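Local structure of acetolactate synthase isozyme 1 large subunit (Escherichia coli, 6LPI) at residues B[459-464]-B[531-536]; B[56-61]-B[450-455]. The protein is a thiamine diphosphate-dependent enzyme that binds thiamine diphosphate, a magnesium ion and flavin-adenine dinucleotide. One frame throughout, in Å; residues are numbered along the deposited sequence.

Interaction 1: residues B[459-464]-B[531-536]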
loop_
_atom_site.group_PDB
_atom_site.type_symbol
_atom_site.label_atom_id
_atom_site.label_comp_id
_atom_site.label_asym_id
_atom_site.label_seq_id
_atom_site.Cartn_x
_atom_site.Cartn_y
_atom_site.Cartn_z
ATOM N N GLU B 459 9.581 0.618 25.393
ATOM C CA GLU B 459 9.297 1.816 26.177
ATOM C C GLU B 459 7.808 2.131 26.232
ATOM O O GLU B 459 7.335 2.673 27.235
ATOM C CB GLU B 459 10.085 2.985 25.615
ATOM C CG GLU B 459 11.568 2.694 25.595
ATOM C CD GLU B 459 12.407 3.896 25.205
ATOM O OE1 GLU B 459 11.878 4.820 24.532
ATOM O OE2 GLU B 459 13.599 3.940 25.615
ATOM N N ASN B 460 7.053 1.800 25.187
ATOM C CA ASN B 460 5.604 1.924 25.235
ATOM C C ASN B 460 4.927 0.657 25.694
ATOM O O ASN B 460 3.692 0.607 25.708
ATOM C CB ASN B 460 5.045 2.363 23.879
ATOM C CG ASN B 460 5.401 3.793 23.559
ATOM O OD1 ASN B 460 6.477 4.083 23.023
ATOM N ND2 ASN B 460 4.504 4.714 23.928
ATOM N N GLN B 461 5.710 -0.351 26.075
ATOM C CA GLN B 461 5.210 -1.615 26.598
ATOM C C GLN B 461 4.071 -2.140 25.729
ATOM O O GLN B 461 2.963 -2.412 26.192
ATOM C CB GLN B 461 4.798 -1.462 28.063
ATOM C CG GLN B 461 6.017 -1.450 28.959
ATOM C CD GLN B 461 6.681 -2.831 29.020
ATOM O OE1 GLN B 461 6.073 -3.807 29.479
ATOM N NE2 GLN B 461 7.888 -2.936 28.462
ATOM N N LEU B 462 4.383 -2.295 24.445
ATOM C CA LEU B 462 3.387 -2.730 23.479
ATOM C C LEU B 462 3.401 -4.240 23.337
ATOM O O LEU B 462 4.413 -4.905 23.569
ATOM C CB LEU B 462 3.578 -2.081 22.104
ATOM C CG LEU B 462 3.710 -0.566 22.125
ATOM C CD1 LEU B 462 4.363 -0.003 20.838
ATOM C CD2 LEU B 462 2.331 0.039 22.417
ATOM N N ASP B 463 2.255 -4.768 22.938
ATOM C CA ASP B 463 1.986 -6.199 22.971
ATOM C C ASP B 463 2.386 -6.847 21.652
ATOM O O ASP B 463 1.584 -7.546 21.024
ATOM C CB ASP B 463 0.492 -6.366 23.259
ATOM C CG ASP B 463 0.142 -7.641 23.995
ATOM O OD1 ASP B 463 0.995 -8.539 24.099
ATOM O OD2 ASP B 463 -1.006 -7.738 24.485
ATOM N N VAL B 464 3.641 -6.667 21.230
ATOM C CA VAL B 464 4.084 -7.144 19.916
ATOM C C VAL B 464 5.111 -8.256 20.108
ATOM O O VAL B 464 6.124 -8.080 20.793
ATOM C CB VAL B 464 4.609 -6.003 19.001
ATOM C CG1 VAL B 464 3.695 -4.780 19.049
ATOM C CG2 VAL B 464 6.024 -5.607 19.253
ATOM N N PRO B 531 2.191 -10.349 28.627
ATOM C CA PRO B 531 2.230 -9.067 27.889
ATOM C C PRO B 531 3.594 -8.454 27.627
ATOM O O PRO B 531 4.606 -8.976 28.097
ATOM C CB PRO B 531 1.461 -8.123 28.806
ATOM C CG PRO B 531 1.761 -8.647 30.172
ATOM C CD PRO B 531 1.726 -10.147 30.019
ATOM N N GLY B 532 3.629 -7.308 26.942
ATOM C CA GLY B 532 4.881 -6.663 26.635
ATOM C C GLY B 532 5.470 -7.220 25.354
ATOM O O GLY B 532 5.000 -8.222 24.799
ATOM N N PRO B 533 6.473 -6.530 24.827
ATOM C CA PRO B 533 7.082 -6.951 23.562
ATOM C C PRO B 533 8.056 -8.100 23.782
ATOM O O PRO B 533 8.767 -8.150 24.784
ATOM C CB PRO B 533 7.774 -5.674 23.065
ATOM C CG PRO B 533 8.063 -4.896 24.339
ATOM C CD PRO B 533 7.004 -5.250 25.327
ATOM N N ALA B 534 8.080 -9.031 22.833
ATOM C CA ALA B 534 8.903 -10.225 22.926
ATOM C C ALA B 534 9.562 -10.533 21.588
ATOM O O ALA B 534 9.012 -10.245 20.519
ATOM C CB ALA B 534 8.067 -11.446 23.351
ATOM N N LEU B 535 10.742 -11.146 21.662
ATOM C CA LEU B 535 11.410 -11.709 20.500
ATOM C C LEU B 535 11.501 -13.219 20.639
ATOM O O LEU B 535 12.048 -13.718 21.624
ATOM C CB LEU B 535 12.828 -11.168 20.360
ATOM C CG LEU B 535 13.581 -11.934 19.278
ATOM C CD1 LEU B 535 13.332 -11.297 17.902
ATOM C CD2 LEU B 535 15.063 -12.123 19.607
ATOM N N ILE B 536 11.030 -13.942 19.627
ATOM C CA ILE B 536 11.093 -15.398 19.602
ATOM C C ILE B 536 11.933 -15.800 18.398
ATOM O O ILE B 536 11.592 -15.464 17.258
ATOM C CB ILE B 536 9.699 -16.031 19.531
ATOM C CG1 ILE B 536 8.914 -15.714 20.797
ATOM C CG2 ILE B 536 9.822 -17.537 19.399
ATOM C CD1 ILE B 536 8.171 -14.407 20.746
#
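V464 and A534 pair where two neighbouring parallel strands begin, 464-470 and 534-539 of the six-stranded sheet in the C-terminal thiamine diphosphate-binding domain. The evidence is one backbone hydrogen bond, A534 N to V464 O at 3.0 Å with an N-H...O angle of 159°; the pairing continues from A534 to I466. V464 O has a second neighbour, the CA of P533 at 3.1 Å in a CA-H...O contact, so one carbonyl receives both. Two residues before V464 the ladder cannot continue: L462 O is 2.9 Å from P533 N, a proline nitrogen with no hydrogen to give. That oxygen instead takes a weak bond from V464 N, closing an inverse gamma turn centred on D463, and it faces the proline ring, 3.2 Å from P533 CD. D463 OD1 forms a salt bridge with K465, which also bonds G532 O. Q461, just beyond helix 453-459, takes positive phi in a Schellman motif. Its CG lies anti to the carbonyl carbon (chi1 -77°) and its amide nitrogen bonds S458 O, while the side chain crosses P533 at about a right angle. Apolar contact is slight, with V464 CG2 4.2 Å from P533 CB.

Interaction 2: residues B[56-61]-B[450-455]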
loop_
_atom_site.group_PDB
_atom_site.type_symbol
_atom_site.label_atom_id
_atom_site.label_comp_id
_atom_site.label_asym_id
_atom_site.label_seq_id
_atom_site.Cartn_x
_atom_site.Cartn_y
_atom_site.Cartn_z
ATOM N N LEU B 56 7.896 8.874 20.141
ATOM C CA LEU B 56 9.239 9.174 19.656
ATOM C C LEU B 56 9.840 7.917 19.035
ATOM O O LEU B 56 10.189 6.960 19.740
ATOM C CB LEU B 56 10.120 9.701 20.782
ATOM C CG LEU B 56 11.537 10.151 20.455
ATOM C CD1 LEU B 56 11.521 11.133 19.285
ATOM C CD2 LEU B 56 12.184 10.775 21.669
ATOM N N ALA B 57 9.893 7.892 17.712
ATOM C CA ALA B 57 10.586 6.833 17.013
ATOM C C ALA B 57 12.092 6.980 17.217
ATOM O O ALA B 57 12.597 7.955 17.792
ATOM C CB ALA B 57 10.253 6.880 15.521
ATOM N N ARG B 58 12.820 5.983 16.749
ATOM C CA ARG B 58 14.267 6.049 16.764
ATOM C C ARG B 58 14.848 6.297 15.386
ATOM O O ARG B 58 16.057 6.484 15.259
ATOM C CB ARG B 58 14.842 4.764 17.360
ATOM C CG ARG B 58 15.213 4.914 18.811
ATOM C CD ARG B 58 14.035 4.694 19.708
ATOM N NE ARG B 58 14.472 4.791 21.083
ATOM C CZ ARG B 58 13.678 5.134 22.085
ATOM N NH1 ARG B 58 12.395 5.407 21.855
ATOM N NH2 ARG B 58 14.170 5.190 23.314
ATOM N N HIS B 59 14.018 6.335 14.358
ATOM C CA HIS B 59 14.503 6.595 13.015
ATOM C C HIS B 59 13.269 7.012 12.242
ATOM O O HIS B 59 12.196 6.426 12.435
ATOM C CB HIS B 59 15.139 5.335 12.386
ATOM C CG HIS B 59 15.768 5.560 11.043
ATOM N ND1 HIS B 59 15.037 5.801 9.898
ATOM C CD2 HIS B 59 17.067 5.539 10.658
ATOM C CE1 HIS B 59 15.859 5.959 8.874
ATOM N NE2 HIS B 59 17.097 5.803 9.309
ATOM N N GLU B 60 13.402 8.045 11.403
ATOM C CA GLU B 60 12.187 8.608 10.833
ATOM C C GLU B 60 11.508 7.598 9.918
ATOM O O GLU B 60 10.276 7.591 9.820
ATOM C CB GLU B 60 12.483 9.927 10.114
ATOM C CG GLU B 60 12.905 11.080 11.055
ATOM C CD GLU B 60 14.417 11.143 11.287
ATOM O OE1 GLU B 60 15.103 10.137 10.971
ATOM O OE2 GLU B 60 14.921 12.191 11.767
ATOM N N GLN B 61 12.277 6.673 9.324
ATOM C CA GLN B 61 11.641 5.573 8.607
ATOM C C GLN B 61 10.727 4.792 9.545
ATOM O O GLN B 61 9.587 4.447 9.189
ATOM C CB GLN B 61 12.691 4.634 8.033
ATOM C CG GLN B 61 12.143 3.829 6.884
ATOM C CD GLN B 61 12.988 2.647 6.515
ATOM O OE1 GLN B 61 12.651 1.506 6.854
ATOM N NE2 GLN B 61 14.095 2.900 5.824
ATOM N N ASN B 450 15.122 -1.922 10.757
ATOM C CA ASN B 450 14.515 -1.048 11.750
ATOM C C ASN B 450 14.616 -1.651 13.148
ATOM O O ASN B 450 13.668 -1.613 13.931
ATOM C CB ASN B 450 13.071 -0.718 11.375
ATOM C CG ASN B 450 12.991 0.373 10.322
ATOM O OD1 ASN B 450 13.731 1.355 10.378
ATOM N ND2 ASN B 450 12.082 0.222 9.377
ATOM N N ILE B 451 15.778 -2.252 13.444
ATOM C CA ILE B 451 16.040 -2.890 14.735
ATOM C C ILE B 451 15.905 -1.882 15.869
ATOM O O ILE B 451 15.514 -2.235 16.991
ATOM C CB ILE B 451 17.443 -3.537 14.726
ATOM C CG1 ILE B 451 17.600 -4.511 15.882
ATOM C CG2 ILE B 451 18.539 -2.483 14.830
ATOM C CD1 ILE B 451 16.578 -5.614 15.867
ATOM N N GLN B 452 16.217 -0.616 15.597
ATOM C CA GLN B 452 16.196 0.389 16.649
ATOM C C GLN B 452 14.791 0.570 17.200
ATOM O O GLN B 452 14.617 0.959 18.363
ATOM C CB GLN B 452 16.776 1.704 16.121
ATOM C CG GLN B 452 15.877 2.458 15.157
ATOM C CD GLN B 452 15.843 1.851 13.778
ATOM O OE1 GLN B 452 16.851 1.336 13.274
ATOM N NE2 GLN B 452 14.656 1.855 13.173
ATOM N N GLU B 453 13.773 0.267 16.401
ATOM C CA GLU B 453 12.430 0.458 16.914
ATOM C C GLU B 453 12.089 -0.550 17.990
ATOM O O GLU B 453 11.060 -0.385 18.659
ATOM C CB GLU B 453 11.417 0.424 15.780
ATOM C CG GLU B 453 11.697 1.504 14.695
ATOM C CD GLU B 453 11.860 2.907 15.262
ATOM O OE1 GLU B 453 11.145 3.245 16.223
ATOM O OE2 GLU B 453 12.736 3.659 14.782
ATOM N N MET B 454 12.941 -1.565 18.197
ATOM C CA MET B 454 12.790 -2.405 19.380
ATOM C C MET B 454 12.671 -1.559 20.632
ATOM O O MET B 454 11.795 -1.805 21.470
ATOM C CB MET B 454 13.961 -3.375 19.505
ATOM C CG MET B 454 13.681 -4.710 18.865
ATOM S SD MET B 454 14.993 -5.921 19.110
ATOM C CE MET B 454 14.426 -7.238 18.037
ATOM N N ALA B 455 13.507 -0.521 20.746
ATOM C CA ALA B 455 13.406 0.387 21.887
ATOM C C ALA B 455 12.006 0.975 21.977
ATOM O O ALA B 455 11.361 0.933 23.039
ATOM C CB ALA B 455 14.455 1.493 21.775
#
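The guanidinium of R58 has the methyl of A455 over one face, CB standing 3.3 Å above the plane and offset toward the rim, where NE is the closest atom. The imidazole of H59 is met at its edge and in plane by Q61 N, which donates to ND1 at 3.0 Å; this is the N-cap bond of helix 60-74, and CG of H59 lies anti to the backbone N (chi1 -175°). The carboxylate of E453 meets the backbone at R58. R58 N donates to E453 OE2 at 3.0 Å through the syn lone pair, and a weak bond runs from the same nitrogen to OE1. On its anti side, tilted from the carboxylate plane, OE2 also accepts from Q452 NE2 at 3.1 Å. E453 OE1 has a further partner in T456 OG1.

The Q452 amide thus bridges, giving a second hydrogen bond to N450 OD1 with both acceptors close to its own plane. Its chain, bent at chi2 (-76°), lies against the other segment, with CG 3.4 Å from R58 CB and NE2 3.6 Å from H59 CB. N450 ND2 in turn donates to Q61 OE1 at 2.9 Å, from above the carbonyl plane; the two amides are 79° apart. The same nitrogen also bonds G420 O.

The contact joins the N-terminal and C-terminal thiamine diphosphate-binding regions beside the cofactor pocket, since E60, next to the cap, is a pocket residue and bonds N90. Chemically, the interface is a chain of hydrogen bonds linking Q61, N450, Q452, E453 and the backbone of R58. Two N-H donors on OE2 would favour a charged E453; the R58 guanidinium may add a little, although its salt bridge with E459 would weaken the effect.

Along the chain, 56-61 comes first, then 450-455, 459-464 and 531-536, with the centres of the two interactions 14 Å apart. Helix 453-459 connects them, running from interaction 2 to the loop of interaction 1. They also touch directly, by a salt bridge in which E459 OE1 is 2.6 Å from R58 NH2 and by packing of L535 CD1 on M454 CE at 4.2 Å. Interaction 1 lies entirely in the C-terminal thiamine diphosphate-binding region and begins a strand pair of its parallel sheet, whereas interaction 2 joins that region to the N-terminal one. The same helix thus has one end at the boundary between the regions and the other leading into the strand pair.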